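Long-range contacts in salicylaldehyde dehydrogenase NahF (Pseudomonas putida, PDB 4JZ6), which binds salicylaldehyde and probably catalyses its NAD(+)-dependent oxidation to salicylate, a step of naphthalene degradation: residues S51-V56 and N219-R224; D90-K95 and A199-C204; T151-V156 and A478-F483; A380-H385 and P400-I405. All blocks are in the same frame, centred on the assembly; numbering follows the deposited sequence.

Contact 1. Residues S51-V56 and N219-R224; sequences SANATV and NSSPDR
Asn53 and Ser220 mark the nearest approach of the two backbones, with 4.6 Å between Asn53 CA and Ser220 CA. The chains then diverge, and Thr55 CA lies 7.6 Å from Arg224 CA. One main-chain bond joins them: Ala54 N donates to Asn219 O at 3.1 Å. The Asn53 side chain does much of the remaining work. Its CG is anti to the backbone N (chi1 -160°), which carries the amide toward Ser221 and Arg224. OD1 accepts from Ser221 N at 2.8 Å, and this donor stands above the plane of the side-chain carbonyl. ND2 donates to Ser221 OG at 2.9 Å. Ser221 thus holds both polar atoms of the amide and fixes which way round it sits. Ser221 OG is bonded in turn to Asp223 OD1. Arg224 reaches toward Asn53 tip to tip, with its chain extended from CG to NE. The guanidinium and amide planes are 16° apart and stack, with Asn53 ND2 3.2 Å above the centre of one guanidinium face. Arg224 NH1 donates to Ala54 O at 3.0 Å. The acceptor lies in the guanidinium plane, while NH1 stands well above the carbonyl plane. Asp33 forms a salt bridge with Arg224 NH2. Thr55 is the N-cap of helix 56-73, and its OG1 also bonds to Ser32. The contact ties the end of strand 47-52, in the N-terminal mixed sheet, to the loop between strand 215-218 and helix 225-233. That loop is a strand-to-helix connection of the Rossmann-like NAD-binding domain of aldehyde dehydrogenases.

Contact 2. Residues D90-K95 and A199-C204; sequences DVMESK and ALITQC
Met92 turns at its third torsion (chi3 71°), and this brings CE against Ile201. Met92 CE then lies 3.5 Å from Ile201 CG1. The setting is helix-to-helix packing in the Rossmann-like NAD-binding domain. Helix 195-208 is the helix of the beta-alpha-beta crossover between the parallel strands 186-189 and 215-218. The C-terminal end of helix 78-94 packs on it. The axes of the two short helical segments, 90-94 and 199-204, pass 9.6 Å apart, with 132° between their directions. Cys204 sits in the middle of the contact. Its CB meets Met92 CG at 3.8 Å and also touches a branch of Val91. That branch, Val91 CG1, lies 3.7 Å from Cys204 O. Phe99 of helix 96-107 packs on Met92, Leu200 and Cys204, and Ile201 also touches Ala172 and Ala173 of helix 170-181. Lys95 lays its aliphatic chain over helix 195-208 and bends only at chi4 (51°). Its charged end forms a salt bridge with Glu207, which also accepts from Gln203 NE2. One glutamate therefore holds the polar ends of both side chains. They cross at about a right angle, with Lys95 CE 3.9 Å from Gln203 NE2. Further back, Lys95 CD touches Leu200 CD1 at 4.0 Å and Cys204 SG at 3.6 Å.

Contact 3. Residues T151-V156 and A478-F483; sequences TLRQPV and AVIDEF. With EDO (1,2-ethanediol), chain H; EDO (1,2-ethanediol), chain K.
Asp481 OD1 is gripped by Arg153, a water and a 1,2-ethanediol. Arg153 NH1 donates to Asp481 OD1 at 3.3 Å in a salt bridge, and Arg153 NH2 adds a weak bond. The oxygen lies near the guanidinium plane, at its edge. NH1 meets it on the anti side of the carboxylate, and the two planes are 83° apart. The water donates to Asp481 OD1 at 3.1 Å. The ethanediol, probably from the crystallisation liquor, donates its O2 to Asp481 OD1 at 2.7 Å. Both charged groups have further partners: Asp481 OD2 forms a salt bridge with Arg263, a residue of a salicylaldehyde pocket, and Arg153 NH1 bonds to Thr484. Closer to the backbone, Arg153 crosses Ile480 at about a right angle, with Arg153 CD 4.0 Å from Ile480 CG2. Further along, Val156 CG2 lies 3.5 Å from Phe483 C. Asn184 bridges the same place, as its side chain bonds to Val156 N and Phe483 O. Gln154 NE2 bonds to Met441 O of the second subunit. The contact joins the short, weakly bonded helix at about 479-482 to strand 148-154, part of the antiparallel three-stranded sheet that forms the oligomerisation arm in aldehyde dehydrogenases.

Contact 4. Residues A380-H385 and P400-I405; sequences ATILDH and PITVVI
Ile401 runs outward beside Thr381, pointing the same way. Its CB lies 3.9 Å from Thr381 O. The next atom, Ile401 CG1, is anti to the backbone N (chi1 -176°) and comes 3.6 Å from Thr381 O, while also touching Thr381 CB. At the tip, Ile401 CD1 meets Leu383 CD1 at 4.1 Å and the methyl CG2 of Thr381. Leu383 and Val403 share this face of the sheet. The two strands are parallel neighbours in the mixed sheet of the catalytic domain of aldehyde dehydrogenases. Strand 366-369 flanks 381-384, and strand 306-310 flanks 401-407. Four backbone bonds hold the pair. Thr381 N donates to Pro400 O and Thr402 N to Thr381 O. Leu383 N then donates to Thr402 O at 3.0 Å, and Val404 N to Leu383 O at 2.7 Å. On the other face, Ile382 CG2 packs on Val404 CG2 at 3.7 Å, and helix 311-327 lies over Ile382 through Phe321 and Thr325. Thr402 OG1 bonds to Thr304 O. Toward the end of the pair, Asp384 OD1 comes 3.7 Å from Val404 CB, and Asp384 OD2 forms a salt bridge with Arg406.

Contacts 1 and 2 have centres 22 Å apart, and contact 2 is nested in the loop closed by contact 1. Contact 1 joins the N-terminal sheet to the NAD-binding domain; contact 2 packs two helices within it. Strand 215-218 links the helix of contact 2 to the loop of contact 1. Contact 3 crosses both along the chain: 151-156 lies between the segments of each, and 478-483 follows both. It lies beside the subunit interface, 26 Å from contact 2 between centres. Contact 4 is nested within contact 3, its centre 42 Å from that of contact 3, across the chain's centre. Together they sample the NAD-binding domain, catalytic domain and oligomerisation arm of the fold.

Contact 1. Residues S51-V56 and N219-R224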
loop_
_atom_site.group_PDB
_atom_site.type_symbol
_atom_site.label_atom_id
_atom_site.label_comp_id
_atom_site.label_asym_id
_atom_site.label_seq_id
_atom_site.Cartn_x
_atom_site.Cartn_y
_atom_site.Cartn_z
ATOM N N SER A 51 28.000 -13.925 15.140
ATOM C CA SER A 51 27.323 -12.638 15.276
ATOM C C SER A 51 26.636 -12.481 16.632
ATOM O O SER A 51 26.222 -13.466 17.244
ATOM C CB SER A 51 26.312 -12.443 14.140
ATOM O OG SER A 51 25.608 -11.213 14.261
ATOM N N ALA A 52 26.537 -11.241 17.102
ATOM C CA ALA A 52 25.751 -10.938 18.291
ATOM C C ALA A 52 24.303 -11.338 18.030
ATOM O O ALA A 52 23.770 -11.088 16.951
ATOM C CB ALA A 52 25.844 -9.461 18.626
ATOM N N ASN A 53 23.677 -11.981 19.010
ATOM C CA ASN A 53 22.316 -12.475 18.845
ATOM C C ASN A 53 21.320 -11.561 19.536
ATOM O O ASN A 53 21.051 -11.720 20.721
ATOM C CB ASN A 53 22.199 -13.895 19.400
ATOM C CG ASN A 53 20.995 -14.640 18.854
ATOM O OD1 ASN A 53 20.302 -14.161 17.953
ATOM N ND2 ASN A 53 20.750 -15.829 19.392
ATOM N N ALA A 54 20.775 -10.608 18.784
ATOM C CA ALA A 54 19.892 -9.584 19.333
ATOM C C ALA A 54 18.714 -10.162 20.099
ATOM O O ALA A 54 18.214 -11.236 19.776
ATOM C CB ALA A 54 19.393 -8.673 18.225
ATOM N N THR A 55 18.289 -9.446 21.130
ATOM C CA THR A 55 17.080 -9.799 21.854
ATOM C C THR A 55 15.992 -8.807 21.489
ATOM O O THR A 55 16.248 -7.826 20.786
ATOM C CB THR A 55 17.280 -9.738 23.371
ATOM O OG1 THR A 55 17.605 -8.395 23.755
ATOM C CG2 THR A 55 18.388 -10.682 23.800
ATOM N N VAL A 56 14.780 -9.067 21.971
ATOM C CA VAL A 56 13.675 -8.137 21.793
ATOM C C VAL A 56 14.043 -6.799 22.420
ATOM O O VAL A 56 13.766 -5.738 21.851
ATOM C CB VAL A 56 12.389 -8.680 22.430
ATOM C CG1 VAL A 56 11.334 -7.590 22.521
ATOM C CG2 VAL A 56 11.875 -9.862 21.632
ATOM N N ASN A 219 20.604 -8.326 13.973
ATOM C CA ASN A 219 20.602 -9.665 13.414
ATOM C C ASN A 219 20.379 -10.669 14.532
ATOM O O ASN A 219 20.627 -10.366 15.702
ATOM C CB ASN A 219 21.909 -9.952 12.678
ATOM C CG ASN A 219 21.703 -10.817 11.455
ATOM O OD1 ASN A 219 20.778 -11.630 11.409
ATOM N ND2 ASN A 219 22.557 -10.641 10.448
ATOM N N SER A 220 19.895 -11.855 14.183
ATOM C CA SER A 220 19.607 -12.865 15.191
ATOM C C SER A 220 19.559 -14.267 14.606
ATOM O O SER A 220 19.497 -14.449 13.390
ATOM C CB SER A 220 18.275 -12.564 15.878
ATOM O OG SER A 220 17.203 -12.626 14.948
ATOM N N SER A 221 19.591 -15.260 15.482
ATOM C CA SER A 221 19.321 -16.627 15.077
ATOM C C SER A 221 17.871 -16.687 14.613
ATOM O O SER A 221 17.027 -15.934 15.111
ATOM C CB SER A 221 19.562 -17.583 16.245
ATOM O OG SER A 221 18.962 -17.094 17.433
ATOM N N PRO A 222 17.574 -17.576 13.656
ATOM C CA PRO A 222 16.230 -17.631 13.068
ATOM C C PRO A 222 15.135 -17.968 14.080
ATOM O O PRO A 222 13.974 -17.661 13.825
ATOM C CB PRO A 222 16.351 -18.740 12.013
ATOM C CG PRO A 222 17.507 -19.568 12.459
ATOM C CD PRO A 222 18.467 -18.604 13.092
ATOM N N ASP A 223 15.497 -18.576 15.207
ATOM C CA ASP A 223 14.518 -18.920 16.234
ATOM C C ASP A 223 13.979 -17.664 16.919
ATOM O O ASP A 223 12.945 -17.711 17.594
ATOM C CB ASP A 223 15.120 -19.881 17.271
ATOM C CG ASP A 223 16.067 -19.187 18.241
ATOM O OD1 ASP A 223 17.202 -18.868 17.832
ATOM O OD2 ASP A 223 15.686 -18.968 19.414
ATOM N N ARG A 224 14.682 -16.546 16.731
ATOM C CA ARG A 224 14.325 -15.284 17.374
ATOM C C ARG A 224 13.667 -14.310 16.407
ATOM O O ARG A 224 12.953 -13.408 16.838
ATOM C CB ARG A 224 15.561 -14.617 17.986
ATOM C CG ARG A 224 16.219 -15.399 19.110
ATOM C CD ARG A 224 17.279 -14.558 19.805
ATOM N NE ARG A 224 17.905 -15.275 20.913
ATOM C CZ ARG A 224 18.761 -14.728 21.772
ATOM N NH1 ARG A 224 19.093 -13.447 21.659
ATOM N NH2 ARG A 224 19.280 -15.461 22.750
#

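Contact 2. Residues D90-K95 and A199-C204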
loop_
_atom_site.group_PDB
_atom_site.type_symbol
_atom_site.label_atom_id
_atom_site.label_comp_id
_atom_site.label_asym_id
_atom_site.label_seq_id
_atom_site.Cartn_x
_atom_site.Cartn_y
_atom_site.Cartn_z
ATOM N N ASP A 90 30.569 5.723 -2.603
ATOM C CA ASP A 90 32.025 5.764 -2.724
ATOM C C ASP A 90 32.678 4.784 -1.756
ATOM O O ASP A 90 33.602 4.048 -2.123
ATOM C CB ASP A 90 32.553 7.171 -2.438
ATOM C CG ASP A 90 32.193 8.168 -3.521
ATOM O OD1 ASP A 90 31.910 7.738 -4.660
ATOM O OD2 ASP A 90 32.212 9.384 -3.231
ATOM N N VAL A 91 32.180 4.778 -0.521
ATOM C CA VAL A 91 32.732 3.935 0.537
ATOM C C VAL A 91 32.501 2.447 0.268
ATOM O O VAL A 91 33.384 1.621 0.508
ATOM C CB VAL A 91 32.175 4.328 1.922
ATOM C CG1 VAL A 91 32.608 3.333 2.989
ATOM C CG2 VAL A 91 32.632 5.719 2.286
ATOM N N MET A 92 31.320 2.107 -0.238
ATOM C CA MET A 92 31.039 0.719 -0.588
ATOM C C MET A 92 31.969 0.223 -1.700
ATOM O O MET A 92 32.458 -0.907 -1.656
ATOM C CB MET A 92 29.584 0.540 -1.008
ATOM C CG MET A 92 28.573 0.906 0.055
ATOM S SD MET A 92 26.969 0.174 -0.318
ATOM C CE MET A 92 27.321 -1.551 0.021
ATOM N N GLU A 93 32.212 1.064 -2.699
ATOM C CA GLU A 93 33.082 0.675 -3.803
ATOM C C GLU A 93 34.523 0.524 -3.323
ATOM O O GLU A 93 35.286 -0.282 -3.855
ATOM C CB GLU A 93 32.978 1.674 -4.960
ATOM C CG GLU A 93 31.610 1.665 -5.635
ATOM C CD GLU A 93 31.464 2.726 -6.714
ATOM O OE1 GLU A 93 32.272 3.678 -6.733
ATOM O OE2 GLU A 93 30.535 2.609 -7.542
ATOM N N SER A 94 34.886 1.288 -2.297
ATOM C CA SER A 94 36.240 1.218 -1.756
ATOM C C SER A 94 36.459 -0.082 -0.990
ATOM O O SER A 94 37.593 -0.452 -0.703
ATOM C CB SER A 94 36.543 2.426 -0.860
ATOM O OG SER A 94 35.836 2.368 0.366
ATOM N N LYS A 95 35.373 -0.774 -0.668
ATOM C CA LYS A 95 35.459 -2.012 0.095
ATOM C C LYS A 95 35.098 -3.238 -0.748
ATOM O O LYS A 95 34.805 -4.307 -0.209
ATOM C CB LYS A 95 34.573 -1.927 1.340
ATOM C CG LYS A 95 35.128 -1.009 2.424
ATOM C CD LYS A 95 34.251 -1.010 3.674
ATOM C CE LYS A 95 35.006 -0.480 4.886
ATOM N NZ LYS A 95 35.661 0.826 4.621
ATOM N N ALA A 199 26.557 -6.499 8.314
ATOM C CA ALA A 199 27.298 -5.646 9.227
ATOM C C ALA A 199 28.210 -4.741 8.402
ATOM O O ALA A 199 28.335 -3.547 8.682
ATOM C CB ALA A 199 28.097 -6.476 10.199
ATOM N N LEU A 200 28.827 -5.316 7.369
ATOM C CA LEU A 200 29.732 -4.567 6.507
ATOM C C LEU A 200 29.039 -3.402 5.804
ATOM O O LEU A 200 29.550 -2.279 5.802
ATOM C CB LEU A 200 30.394 -5.480 5.473
ATOM C CG LEU A 200 31.441 -4.761 4.612
ATOM C CD1 LEU A 200 32.485 -4.097 5.496
ATOM C CD2 LEU A 200 32.093 -5.706 3.619
ATOM N N ILE A 201 27.882 -3.666 5.205
ATOM C CA ILE A 201 27.159 -2.610 4.512
ATOM C C ILE A 201 26.803 -1.518 5.510
ATOM O O ILE A 201 26.894 -0.332 5.203
ATOM C CB ILE A 201 25.907 -3.140 3.739
ATOM C CG1 ILE A 201 25.302 -2.040 2.869
ATOM C CG2 ILE A 201 24.853 -3.682 4.681
ATOM C CD1 ILE A 201 24.217 -2.522 1.946
ATOM N N THR A 202 26.444 -1.929 6.722
ATOM C CA THR A 202 26.174 -0.983 7.792
ATOM C C THR A 202 27.412 -0.138 8.059
ATOM O O THR A 202 27.331 1.090 8.136
ATOM C CB THR A 202 25.772 -1.699 9.094
ATOM O OG1 THR A 202 24.634 -2.532 8.852
ATOM C CG2 THR A 202 25.439 -0.682 10.187
ATOM N N GLN A 203 28.556 -0.801 8.190
ATOM C CA GLN A 203 29.811 -0.110 8.452
ATOM C C GLN A 203 30.082 0.953 7.389
ATOM O O GLN A 203 30.523 2.061 7.699
ATOM C CB GLN A 203 30.974 -1.098 8.523
ATOM C CG GLN A 203 32.290 -0.445 8.899
ATOM C CD GLN A 203 33.468 -1.376 8.735
ATOM O OE1 GLN A 203 33.301 -2.589 8.596
ATOM N NE2 GLN A 203 34.670 -0.815 8.741
ATOM N N CYS A 204 29.803 0.614 6.136
ATOM C CA CYS A 204 29.977 1.562 5.050
ATOM C C CYS A 204 29.165 2.826 5.294
ATOM O O CYS A 204 29.677 3.940 5.171
ATOM C CB CYS A 204 29.582 0.923 3.727
ATOM S SG CYS A 204 30.809 -0.236 3.125
#

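Contact 3. Residues T151-V156 and A478-F483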
loop_
_atom_site.group_PDB
_atom_site.type_symbol
_atom_site.label_atom_id
_atom_site.label_comp_id
_atom_site.label_asym_id
_atom_site.label_seq_id
_atom_site.Cartn_x
_atom_site.Cartn_y
_atom_site.Cartn_z
ATOM N N THR A 151 0.304 19.754 -2.492
ATOM C CA THR A 151 0.693 18.536 -1.800
ATOM C C THR A 151 2.145 18.628 -1.379
ATOM O O THR A 151 2.968 19.210 -2.084
ATOM C CB THR A 151 0.549 17.305 -2.679
ATOM O OG1 THR A 151 1.343 17.472 -3.860
ATOM C CG2 THR A 151 -0.902 17.105 -3.058
ATOM N N LEU A 152 2.452 18.056 -0.222
ATOM C CA LEU A 152 3.824 18.004 0.260
ATOM C C LEU A 152 4.233 16.551 0.434
ATOM O O LEU A 152 3.415 15.711 0.825
ATOM C CB LEU A 152 3.956 18.734 1.599
ATOM C CG LEU A 152 3.556 20.207 1.678
ATOM C CD1 LEU A 152 3.844 20.764 3.070
ATOM C CD2 LEU A 152 4.291 21.006 0.625
ATOM N N ARG A 153 5.491 16.249 0.125
ATOM C CA ARG A 153 6.048 14.945 0.460
ATOM C C ARG A 153 7.080 15.086 1.566
ATOM O O ARG A 153 8.147 15.665 1.369
ATOM C CB ARG A 153 6.621 14.255 -0.772
ATOM C CG ARG A 153 5.539 13.811 -1.741
ATOM C CD ARG A 153 6.052 12.779 -2.714
ATOM N NE ARG A 153 4.975 12.234 -3.530
ATOM C CZ ARG A 153 4.184 11.236 -3.147
ATOM N NH1 ARG A 153 4.342 10.669 -1.949
ATOM N NH2 ARG A 153 3.230 10.806 -3.963
ATOM N N GLN A 154 6.735 14.562 2.740
ATOM C CA GLN A 154 7.534 14.737 3.951
ATOM C C GLN A 154 8.032 13.391 4.457
ATOM O O GLN A 154 7.579 12.349 3.983
ATOM C CB GLN A 154 6.684 15.405 5.029
ATOM C CG GLN A 154 6.178 16.784 4.660
ATOM C CD GLN A 154 5.275 17.352 5.736
ATOM O OE1 GLN A 154 4.211 16.796 6.018
ATOM N NE2 GLN A 154 5.708 18.447 6.367
ATOM N N PRO A 155 8.977 13.402 5.413
ATOM C CA PRO A 155 9.450 12.117 5.949
ATOM C C PRO A 155 8.361 11.410 6.751
ATOM O O PRO A 155 7.432 12.064 7.228
ATOM C CB PRO A 155 10.599 12.525 6.878
ATOM C CG PRO A 155 11.044 13.858 6.375
ATOM C CD PRO A 155 9.802 14.533 5.883
ATOM N N VAL A 156 8.493 10.097 6.910
ATOM C CA VAL A 156 7.503 9.298 7.620
ATOM C C VAL A 156 7.874 9.103 9.088
ATOM O O VAL A 156 7.069 9.356 9.983
ATOM C CB VAL A 156 7.343 7.912 6.954
ATOM C CG1 VAL A 156 6.443 7.015 7.783
ATOM C CG2 VAL A 156 6.805 8.063 5.537
ATOM N N ALA A 478 8.798 5.470 -8.168
ATOM C CA ALA A 478 7.721 4.879 -7.369
ATOM C C ALA A 478 8.097 4.622 -5.908
ATOM O O ALA A 478 7.234 4.568 -5.032
ATOM C CB ALA A 478 7.231 3.598 -8.012
ATOM N N VAL A 479 9.386 4.454 -5.648
ATOM C CA VAL A 479 9.838 4.123 -4.311
ATOM C C VAL A 479 9.616 5.305 -3.356
ATOM O O VAL A 479 9.527 5.127 -2.139
ATOM C CB VAL A 479 11.319 3.683 -4.326
ATOM C CG1 VAL A 479 12.226 4.865 -4.624
ATOM C CG2 VAL A 479 11.704 3.032 -3.004
ATOM N N ILE A 480 9.507 6.509 -3.910
ATOM C CA ILE A 480 9.374 7.714 -3.092
ATOM C C ILE A 480 8.106 7.713 -2.248
ATOM O O ILE A 480 8.138 8.033 -1.064
ATOM C CB ILE A 480 9.407 8.986 -3.953
ATOM C CG1 ILE A 480 10.768 9.115 -4.640
ATOM C CG2 ILE A 480 9.126 10.221 -3.105
ATOM C CD1 ILE A 480 10.846 10.261 -5.622
ATOM N N ASP A 481 6.992 7.338 -2.860
ATOM C CA ASP A 481 5.728 7.284 -2.149
ATOM C C ASP A 481 5.774 6.279 -1.003
ATOM O O ASP A 481 5.017 6.383 -0.039
ATOM C CB ASP A 481 4.598 6.924 -3.109
ATOM C CG ASP A 481 3.257 6.828 -2.413
ATOM O OD1 ASP A 481 2.619 7.881 -2.200
ATOM O OD2 ASP A 481 2.846 5.696 -2.067
ATOM N N GLU A 482 6.664 5.303 -1.110
ATOM C CA GLU A 482 6.769 4.269 -0.090
ATOM C C GLU A 482 7.309 4.817 1.220
ATOM O O GLU A 482 6.990 4.308 2.293
ATOM C CB GLU A 482 7.667 3.139 -0.578
ATOM C CG GLU A 482 7.204 2.530 -1.866
ATOM C CD GLU A 482 5.984 1.661 -1.673
ATOM O OE1 GLU A 482 5.605 1.424 -0.502
ATOM O OE2 GLU A 482 5.413 1.210 -2.693
ATOM N N PHE A 483 8.129 5.857 1.131
ATOM C CA PHE A 483 8.801 6.376 2.314
ATOM C C PHE A 483 8.564 7.865 2.499
ATOM O O PHE A 483 9.423 8.578 3.017
ATOM C CB PHE A 483 10.297 6.072 2.252
ATOM C CG PHE A 483 10.604 4.621 2.025
ATOM C CD1 PHE A 483 10.219 3.665 2.954
ATOM C CD2 PHE A 483 11.273 4.210 0.880
ATOM C CE1 PHE A 483 10.495 2.327 2.745
ATOM C CE2 PHE A 483 11.557 2.871 0.666
ATOM C CZ PHE A 483 11.166 1.929 1.598
HETATM C C1 EDO H . 6.135 14.629 9.522
HETATM O O1 EDO H . 7.120 14.992 8.545
HETATM C C2 EDO H . 4.814 15.338 9.232
HETATM O O2 EDO H . 4.209 14.804 8.047
HETATM C C1 EDO K . -0.291 7.211 1.081
HETATM O O1 EDO K . -0.386 6.071 1.952
HETATM C C2 EDO K . -0.379 6.771 -0.379
HETATM O O2 EDO K . 0.053 7.820 -1.257
HETATM O O HOH W 1 1.362 9.411 -4.597
#

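Contact 4. Residues A380-H385 and P400-I405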
loop_
_atom_site.group_PDB
_atom_site.type_symbol
_atom_site.label_atom_id
_atom_site.label_comp_id
_atom_site.label_asym_id
_atom_site.label_seq_id
_atom_site.Cartn_x
_atom_site.Cartn_y
_atom_site.Cartn_z
ATOM N N ALA A 380 23.330 -28.453 -12.009
ATOM C CA ALA A 380 22.351 -27.707 -12.787
ATOM C C ALA A 380 21.342 -28.684 -13.379
ATOM O O ALA A 380 21.712 -29.629 -14.074
ATOM C CB ALA A 380 23.029 -26.911 -13.880
ATOM N N THR A 381 20.067 -28.457 -13.084
ATOM C CA THR A 381 19.021 -29.408 -13.433
ATOM C C THR A 381 17.887 -28.761 -14.237
ATOM O O THR A 381 17.403 -27.689 -13.885
ATOM C CB THR A 381 18.444 -30.065 -12.157
ATOM O OG1 THR A 381 19.504 -30.669 -11.405
ATOM C CG2 THR A 381 17.420 -31.127 -12.504
ATOM N N ILE A 382 17.476 -29.416 -15.319
ATOM C CA ILE A 382 16.327 -28.969 -16.104
ATOM C C ILE A 382 15.300 -30.096 -16.231
ATOM O O ILE A 382 15.641 -31.217 -16.620
ATOM C CB ILE A 382 16.733 -28.525 -17.526
ATOM C CG1 ILE A 382 17.837 -27.469 -17.481
ATOM C CG2 ILE A 382 15.537 -27.986 -18.276
ATOM C CD1 ILE A 382 18.438 -27.178 -18.834
ATOM N N LEU A 383 14.047 -29.801 -15.890
ATOM C CA LEU A 383 12.961 -30.762 -16.052
ATOM C C LEU A 383 12.091 -30.347 -17.237
ATOM O O LEU A 383 11.722 -29.174 -17.368
ATOM C CB LEU A 383 12.120 -30.866 -14.777
ATOM C CG LEU A 383 12.867 -31.243 -13.494
ATOM C CD1 LEU A 383 11.930 -31.286 -12.300
ATOM C CD2 LEU A 383 13.540 -32.570 -13.675
ATOM N N ASP A 384 11.783 -31.310 -18.103
ATOM C CA ASP A 384 10.971 -31.059 -19.290
ATOM C C ASP A 384 9.610 -31.739 -19.155
ATOM O O ASP A 384 9.450 -32.664 -18.353
ATOM C CB ASP A 384 11.683 -31.586 -20.536
ATOM C CG ASP A 384 11.085 -31.047 -21.828
ATOM O OD1 ASP A 384 10.036 -30.365 -21.773
ATOM O OD2 ASP A 384 11.662 -31.316 -22.904
ATOM N N HIS A 385 8.643 -31.288 -19.955
ATOM C CA HIS A 385 7.276 -31.810 -19.915
ATOM C C HIS A 385 6.672 -31.706 -18.522
ATOM O O HIS A 385 6.087 -32.663 -18.012
ATOM C CB HIS A 385 7.218 -33.256 -20.402
ATOM C CG HIS A 385 7.893 -33.475 -21.715
ATOM N ND1 HIS A 385 7.335 -33.091 -22.914
ATOM C CD2 HIS A 385 9.085 -34.048 -22.020
ATOM C CE1 HIS A 385 8.151 -33.412 -23.901
ATOM N NE2 HIS A 385 9.219 -33.996 -23.386
ATOM N N PRO A 400 19.481 -24.263 -8.329
ATOM C CA PRO A 400 19.951 -24.441 -9.707
ATOM C C PRO A 400 19.114 -25.486 -10.449
ATOM O O PRO A 400 19.643 -26.453 -11.009
ATOM C CB PRO A 400 21.382 -24.945 -9.520
ATOM C CG PRO A 400 21.347 -25.677 -8.219
ATOM C CD PRO A 400 20.395 -24.885 -7.352
ATOM N N ILE A 401 17.801 -25.285 -10.430
ATOM C CA ILE A 401 16.869 -26.143 -11.142
ATOM C C ILE A 401 15.828 -25.247 -11.802
ATOM O O ILE A 401 15.530 -24.164 -11.296
ATOM C CB ILE A 401 16.197 -27.165 -10.194
ATOM C CG1 ILE A 401 15.296 -28.124 -10.974
ATOM C CG2 ILE A 401 15.425 -26.460 -9.097
ATOM C CD1 ILE A 401 14.630 -29.187 -10.118
ATOM N N THR A 402 15.307 -25.680 -12.946
ATOM C CA THR A 402 14.285 -24.927 -13.659
ATOM C C THR A 402 13.431 -25.869 -14.518
ATOM O O THR A 402 13.870 -26.971 -14.872
ATOM C CB THR A 402 14.913 -23.798 -14.508
ATOM O OG1 THR A 402 13.910 -22.834 -14.848
ATOM C CG2 THR A 402 15.554 -24.354 -15.774
ATOM N N VAL A 403 12.208 -25.440 -14.837
ATOM C CA VAL A 403 11.254 -26.306 -15.532
ATOM C C VAL A 403 10.808 -25.790 -16.902
ATOM O O VAL A 403 10.677 -24.582 -17.123
ATOM C CB VAL A 403 10.000 -26.590 -14.674
ATOM C CG1 VAL A 403 10.397 -27.191 -13.341
ATOM C CG2 VAL A 403 9.182 -25.328 -14.473
ATOM N N VAL A 404 10.582 -26.726 -17.819
ATOM C CA VAL A 404 10.080 -26.405 -19.146
ATOM C C VAL A 404 8.610 -26.790 -19.267
ATOM O O VAL A 404 8.246 -27.953 -19.079
ATOM C CB VAL A 404 10.866 -27.142 -20.247
ATOM C CG1 VAL A 404 10.516 -26.584 -21.606
ATOM C CG2 VAL A 404 12.355 -27.025 -20.001
ATOM N N ILE A 405 7.764 -25.807 -19.565
ATOM C CA ILE A 405 6.370 -26.085 -19.876
ATOM C C ILE A 405 6.130 -25.803 -21.350
ATOM O O ILE A 405 6.350 -24.688 -21.823
ATOM C CB ILE A 405 5.412 -25.228 -19.043
ATOM C CG1 ILE A 405 5.772 -25.321 -17.559
ATOM C CG2 ILE A 405 3.984 -25.675 -19.282
ATOM C CD1 ILE A 405 5.133 -24.247 -16.709
#